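Local coordinates for structural protein VP1 (Trichodysplasia spinulosa-associated polyomavirus, PDB 4U60) that builds the viral capsid as a jelly-roll coat protein and binds sialylated glycans such as the GM1 oligosaccharide on its surface, at residues C[55-60]-C[148-154]; C[46-50]-C[61-65]. All coordinates share one frame; numbering follows the deposited sequence.

Contact 1 of 2, residues C[55-60]-C[148-154]; sequences SDQDKP and NYRTDYS. With SIA (N-acetyl-alpha-neuraminic acid), chain G.
Asn148 and Asp58 each turn CG opposite their own backbone N (chi1 177° and -172°) and run antiparallel alongside each other, which brings the amide beside the carboxylate with their planes 30° apart. Asn148 ND2 spends both its hydrogens on the 55-60 loop. Asn148 ND2 donates to a lone pair of Ser55 O at 3.0 Å. The second hydrogen carries Asn148 ND2 to Asp58 OD2, 2.9 Å away on the anti side and tilted from the carboxylate plane. Both acceptors lie close to the amide plane, which fixes the rotation of that group. Asn148 OD1 in turn accepts from Arg150 N in an Asx turn, within the type I turn 148-151. Water 3 bridges Asp58 OD2 and Thr151 OG1, while OD1 of the same carboxylate is held by His109 of the second subunit.

Further along, the backbones join directly: Asp152 N donates to Asp58 O at 2.9 Å, and Lys59 CA makes a CH...O contact with Asp152 O. The extended Lys59 side chain runs alongside Asp152, its CD 3.5 Å from Asp152 OD2. Lys59 NZ stops 4.3 Å from Asp152 OD2, beyond a salt bridge, and water 4 spans the gap, also donating to Ser154 OG. Asp152 OD1 takes both Ser154 N and Ser154 OG. Pro60 CD rests on Thr151 CG2 at 3.7 Å. Toward the glycan, Lys59 N donates to O10 of the sialic acid, and Lys59 O accepts from its O4 at 2.6 Å, so both backbone polar groups of Lys59 bond to the sugar.

Arg150 runs past Ser55 and Asp56, its CD 3.5 Å from Ser55 O, and ends in a salt bridge from NH2 to Asp41 of the second subunit. The contact thus joins the long loop between strands 12-29 and 69-74 to the one between strands 141-144 and 177-179, at the subunit interface.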
# COMPACT_ATOMS: atom_id res chain seq x y z
N SER C 55 -4.01 20.86 -29.72
CA SER C 55 -4.83 19.65 -29.72
C SER C 55 -5.37 19.29 -31.11
O SER C 55 -5.67 18.12 -31.37
CB SER C 55 -5.98 19.75 -28.72
OG SER C 55 -6.89 20.73 -29.09
N ASP C 56 -5.45 20.30 -31.98
CA ASP C 56 -5.82 20.10 -33.39
C ASP C 56 -4.63 19.82 -34.32
O ASP C 56 -4.79 19.75 -35.54
CB ASP C 56 -6.64 21.28 -33.91
CG ASP C 56 -5.85 22.58 -33.99
OD1 ASP C 56 -4.86 22.72 -33.24
OD2 ASP C 56 -6.27 23.48 -34.76
N GLN C 57 -3.44 19.68 -33.73
CA GLN C 57 -2.24 19.26 -34.45
C GLN C 57 -1.56 18.16 -33.65
O GLN C 57 -0.34 18.18 -33.43
CB GLN C 57 -1.31 20.47 -34.66
CG GLN C 57 -1.93 21.60 -35.46
CD GLN C 57 -2.21 21.24 -36.91
OE1 GLN C 57 -1.56 20.35 -37.49
NE2 GLN C 57 -3.15 21.94 -37.53
N ASP C 58 -2.36 17.21 -33.19
CA ASP C 58 -1.88 16.12 -32.35
C ASP C 58 -1.77 14.89 -33.24
O ASP C 58 -2.74 14.18 -33.46
CB ASP C 58 -2.83 15.93 -31.18
CG ASP C 58 -2.34 14.97 -30.14
OD1 ASP C 58 -1.32 14.26 -30.34
OD2 ASP C 58 -3.01 14.90 -29.08
N LYS C 59 -0.57 14.69 -33.78
CA LYS C 59 -0.31 13.65 -34.76
C LYS C 59 0.93 12.88 -34.31
O LYS C 59 2.06 13.25 -34.62
CB LYS C 59 -0.08 14.29 -36.12
CG LYS C 59 0.04 13.29 -37.25
CD LYS C 59 0.16 14.01 -38.57
CE LYS C 59 0.38 13.01 -39.70
NZ LYS C 59 0.38 13.65 -41.03
N PRO C 60 0.71 11.80 -33.56
CA PRO C 60 1.88 11.04 -33.11
C PRO C 60 2.71 10.52 -34.26
O PRO C 60 2.18 10.16 -35.31
CB PRO C 60 1.28 9.89 -32.29
CG PRO C 60 -0.18 9.88 -32.62
CD PRO C 60 -0.55 11.26 -33.01
N ASN C 148 -8.19 12.75 -26.44
CA ASN C 148 -8.29 13.83 -27.44
C ASN C 148 -8.94 13.31 -28.70
O ASN C 148 -8.34 12.57 -29.46
CB ASN C 148 -6.89 14.41 -27.78
CG ASN C 148 -6.94 15.48 -28.86
OD1 ASN C 148 -8.01 16.00 -29.18
ND2 ASN C 148 -5.79 15.81 -29.44
N TYR C 149 -10.19 13.71 -28.93
CA TYR C 149 -10.92 13.19 -30.09
C TYR C 149 -10.26 13.50 -31.41
O TYR C 149 -10.48 12.78 -32.39
CB TYR C 149 -12.37 13.70 -30.10
CG TYR C 149 -12.60 15.11 -30.61
CD1 TYR C 149 -12.57 16.20 -29.75
CD2 TYR C 149 -12.89 15.35 -31.96
CE1 TYR C 149 -12.78 17.51 -30.21
CE2 TYR C 149 -13.12 16.64 -32.43
CZ TYR C 149 -13.08 17.72 -31.54
OH TYR C 149 -13.31 18.99 -32.01
N ARG C 150 -9.47 14.56 -31.45
CA ARG C 150 -8.83 15.01 -32.67
C ARG C 150 -7.53 14.28 -33.05
O ARG C 150 -6.94 14.58 -34.09
CB ARG C 150 -8.48 16.49 -32.55
CG ARG C 150 -9.63 17.43 -32.21
CD ARG C 150 -9.03 18.82 -31.90
NE ARG C 150 -10.01 19.84 -31.50
CZ ARG C 150 -10.65 20.65 -32.36
NH1 ARG C 150 -10.45 20.57 -33.67
NH2 ARG C 150 -11.52 21.55 -31.91
N THR C 151 -7.06 13.37 -32.21
CA THR C 151 -5.79 12.70 -32.50
C THR C 151 -5.78 12.12 -33.92
O THR C 151 -6.72 11.42 -34.31
CB THR C 151 -5.48 11.57 -31.51
OG1 THR C 151 -5.71 12.03 -30.17
CG2 THR C 151 -4.03 11.13 -31.64
N ASP C 152 -4.71 12.43 -34.65
CA ASP C 152 -4.55 12.07 -36.06
C ASP C 152 -3.52 10.95 -36.12
O ASP C 152 -2.34 11.18 -35.83
CB ASP C 152 -4.07 13.32 -36.80
CG ASP C 152 -3.72 13.08 -38.27
OD1 ASP C 152 -3.81 11.95 -38.78
OD2 ASP C 152 -3.29 14.07 -38.89
N TYR C 153 -3.97 9.75 -36.47
CA TYR C 153 -3.13 8.55 -36.52
C TYR C 153 -2.56 8.28 -37.91
O TYR C 153 -1.96 7.20 -38.14
CB TYR C 153 -3.94 7.34 -36.04
CG TYR C 153 -4.36 7.46 -34.59
CD1 TYR C 153 -3.44 7.27 -33.57
CD2 TYR C 153 -5.66 7.80 -34.24
CE1 TYR C 153 -3.81 7.40 -32.23
CE2 TYR C 153 -6.04 7.92 -32.91
CZ TYR C 153 -5.11 7.73 -31.90
OH TYR C 153 -5.47 7.87 -30.57
N SER C 154 -2.67 9.24 -38.83
CA SER C 154 -2.30 8.98 -40.23
C SER C 154 -0.79 8.88 -40.52
O SER C 154 -0.42 8.56 -41.66
CB SER C 154 -2.95 10.01 -41.14
OG SER C 154 -2.40 11.29 -40.96
C1 SIA G . 7.87 15.59 -35.66
C2 SIA G . 6.80 16.66 -35.85
C3 SIA G . 5.50 16.03 -36.35
C4 SIA G . 4.68 15.31 -35.27
C5 SIA G . 4.58 16.12 -33.99
C6 SIA G . 5.97 16.61 -33.57
C7 SIA G . 6.00 17.47 -32.31
C8 SIA G . 7.39 18.05 -32.03
C9 SIA G . 7.63 18.44 -30.56
C10 SIA G . 2.74 15.42 -32.50
C11 SIA G . 2.31 14.56 -31.33
N5 SIA G . 4.02 15.33 -32.88
O1A SIA G . 7.93 14.63 -36.47
O1B SIA G . 8.69 15.67 -34.71
O4 SIA G . 3.38 15.07 -35.86
O6 SIA G . 6.54 17.39 -34.65
O7 SIA G . 5.04 18.52 -32.40
O8 SIA G . 8.38 17.09 -32.38
O9 SIA G . 7.86 17.28 -29.74
O10 SIA G . 1.93 16.13 -33.08
O HOH W 1 -5.05 16.77 -34.05
O HOH W 2 -9.32 18.47 -28.79
O HOH W 3 -3.85 12.47 -28.22
O HOH W 4 -2.47 14.46 -41.33
O HOH W 5 -0.10 9.80 -36.66

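Contact 2 of 2, residues C[46-50]-C[61-65]; sequences SEKVT and TSGEI. With SIA (N-acetyl-alpha-neuraminic acid), chain G.
Hydrogen bonds to the Glu64 carboxylate dominate the meeting of Thr50 with Glu64, whose side chains run roughly perpendicular. Thr50 N donates to Glu64 OE2 at 2.9 Å in a nearly straight bond (172°). Thr50 OG1 donates to the syn lone pair of Glu64 OE1 at 2.7 Å. Thr61 N and Thr61 OG1 reach OE1 from the anti side, tilted about 30° out of the carboxylate plane, giving this oxygen three donors that would favour a charged carboxylate. The same Thr50 OG1 accepts from N5 of the sialic acid at 2.8 Å, so Glu64, a second-shell residue, is placed to orient the hydroxyl.

A backbone bond closes the other end, from Glu47 N to Gly63 O at 2.9 Å. Water 6 adds a bridge from Lys48 O to Thr61 OG1.

Carbon-oxygen van der Waals contacts are lighter. The methyl CG2 of Thr61 lies 3.9 Å from Thr50 OG1, and Glu47 CG lies 3.6 Å from Ser62 O, over the type II turn 61-64.

Both segments belong to the loop between strands 12-29 and 69-74; backbone bonds from Ser46 to Tyr262 and Val49 to Met260 attach it to strand 260-279, while Val49 and Glu64 pack on the second subunit.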
# COMPACT_ATOMS: atom_id res chain seq x y z
N SER C 46 9.26 2.15 -27.54
CA SER C 46 8.70 3.02 -28.57
C SER C 46 9.81 3.84 -29.22
O SER C 46 10.96 3.90 -28.74
CB SER C 46 7.67 3.97 -27.97
OG SER C 46 8.29 4.96 -27.19
N GLU C 47 9.47 4.47 -30.35
CA GLU C 47 10.25 5.57 -30.86
C GLU C 47 10.14 6.72 -29.87
O GLU C 47 9.25 6.72 -28.98
CB GLU C 47 9.73 6.00 -32.23
CG GLU C 47 9.82 4.90 -33.28
CD GLU C 47 11.24 4.48 -33.59
OE1 GLU C 47 12.16 5.33 -33.58
OE2 GLU C 47 11.44 3.30 -33.93
N LYS C 48 11.00 7.72 -30.02
CA LYS C 48 10.97 8.90 -29.15
C LYS C 48 9.58 9.54 -29.10
O LYS C 48 8.96 9.79 -30.14
CB LYS C 48 12.00 9.94 -29.59
CG LYS C 48 13.42 9.51 -29.31
CD LYS C 48 14.45 10.44 -29.91
CE LYS C 48 15.83 9.80 -29.89
NZ LYS C 48 16.83 10.64 -30.57
N VAL C 49 9.12 9.83 -27.90
CA VAL C 49 7.87 10.54 -27.71
C VAL C 49 7.99 11.99 -28.19
O VAL C 49 9.00 12.66 -27.96
CB VAL C 49 7.46 10.48 -26.21
CG1 VAL C 49 6.27 11.38 -25.93
CG2 VAL C 49 7.15 9.04 -25.82
N THR C 50 6.95 12.44 -28.90
CA THR C 50 6.86 13.84 -29.32
C THR C 50 5.58 14.40 -28.73
O THR C 50 4.72 13.65 -28.25
CB THR C 50 6.89 14.02 -30.87
OG1 THR C 50 5.66 13.53 -31.43
CG2 THR C 50 8.07 13.30 -31.49
N THR C 61 4.03 10.52 -34.07
CA THR C 61 4.91 9.98 -35.09
C THR C 61 4.72 8.47 -35.17
O THR C 61 4.21 7.81 -34.24
CB THR C 61 6.38 10.30 -34.77
OG1 THR C 61 6.73 9.75 -33.49
CG2 THR C 61 6.61 11.81 -34.76
N SER C 62 5.12 7.92 -36.31
CA SER C 62 5.06 6.49 -36.50
C SER C 62 5.96 5.79 -35.49
O SER C 62 7.15 6.11 -35.38
CB SER C 62 5.48 6.10 -37.91
OG SER C 62 5.24 4.71 -38.10
N GLY C 63 5.37 4.86 -34.75
CA GLY C 63 6.13 4.06 -33.80
C GLY C 63 6.26 4.61 -32.40
O GLY C 63 6.93 4.00 -31.59
N GLU C 64 5.66 5.76 -32.09
CA GLU C 64 5.77 6.28 -30.73
C GLU C 64 4.64 5.86 -29.81
O GLU C 64 4.61 6.29 -28.66
CB GLU C 64 5.93 7.80 -30.70
CG GLU C 64 4.69 8.64 -30.97
CD GLU C 64 4.94 10.10 -30.64
OE1 GLU C 64 5.29 10.87 -31.58
OE2 GLU C 64 4.86 10.44 -29.43
N ILE C 65 3.69 5.05 -30.29
CA ILE C 65 2.59 4.72 -29.42
C ILE C 65 2.43 3.20 -29.22
O ILE C 65 2.48 2.41 -30.15
CB ILE C 65 1.27 5.40 -29.77
CG1 ILE C 65 0.79 4.82 -31.05
CG2 ILE C 65 1.32 6.94 -29.76
CD1 ILE C 65 -0.19 3.72 -30.77
C1 SIA G . 7.87 15.59 -35.66
C2 SIA G . 6.80 16.66 -35.85
C3 SIA G . 5.50 16.03 -36.35
C4 SIA G . 4.68 15.31 -35.27
C5 SIA G . 4.58 16.12 -33.99
C6 SIA G . 5.97 16.61 -33.57
C7 SIA G . 6.00 17.47 -32.31
C8 SIA G . 7.39 18.05 -32.03
C9 SIA G . 7.63 18.44 -30.56
C10 SIA G . 2.74 15.42 -32.50
C11 SIA G . 2.31 14.56 -31.33
N5 SIA G . 4.02 15.33 -32.88
O1A SIA G . 7.93 14.63 -36.47
O1B SIA G . 8.69 15.67 -34.71
O4 SIA G . 3.38 15.07 -35.86
O6 SIA G . 6.54 17.39 -34.65
O7 SIA G . 5.04 18.52 -32.40
O8 SIA G . 8.38 17.09 -32.38
O9 SIA G . 7.86 17.28 -29.74
O10 SIA G . 1.93 16.13 -33.08
O HOH W 6 9.39 9.66 -32.80

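From the N terminus, the chain leaves strand 12-29 and enters a long loop that supplies three of the four segments. Contact 2 closes a short loop within it, with 61-65 returning to 46-50. Segment 55-60 falls inside this short loop, but its partner, 148-154, comes much later, after strands 69-74, 86-99, 129-136 and 141-144. The two contacts therefore cross along the sequence. Their centres lie about 13 Å apart, and Pro60 CB touches Ile65 CG2 at 3.9 Å. Contact 2 holds the base of the long loop near strand 260-279, whereas contact 1 ties its outer part to the 148-154 loop. Both border the sialic acid and the second subunit.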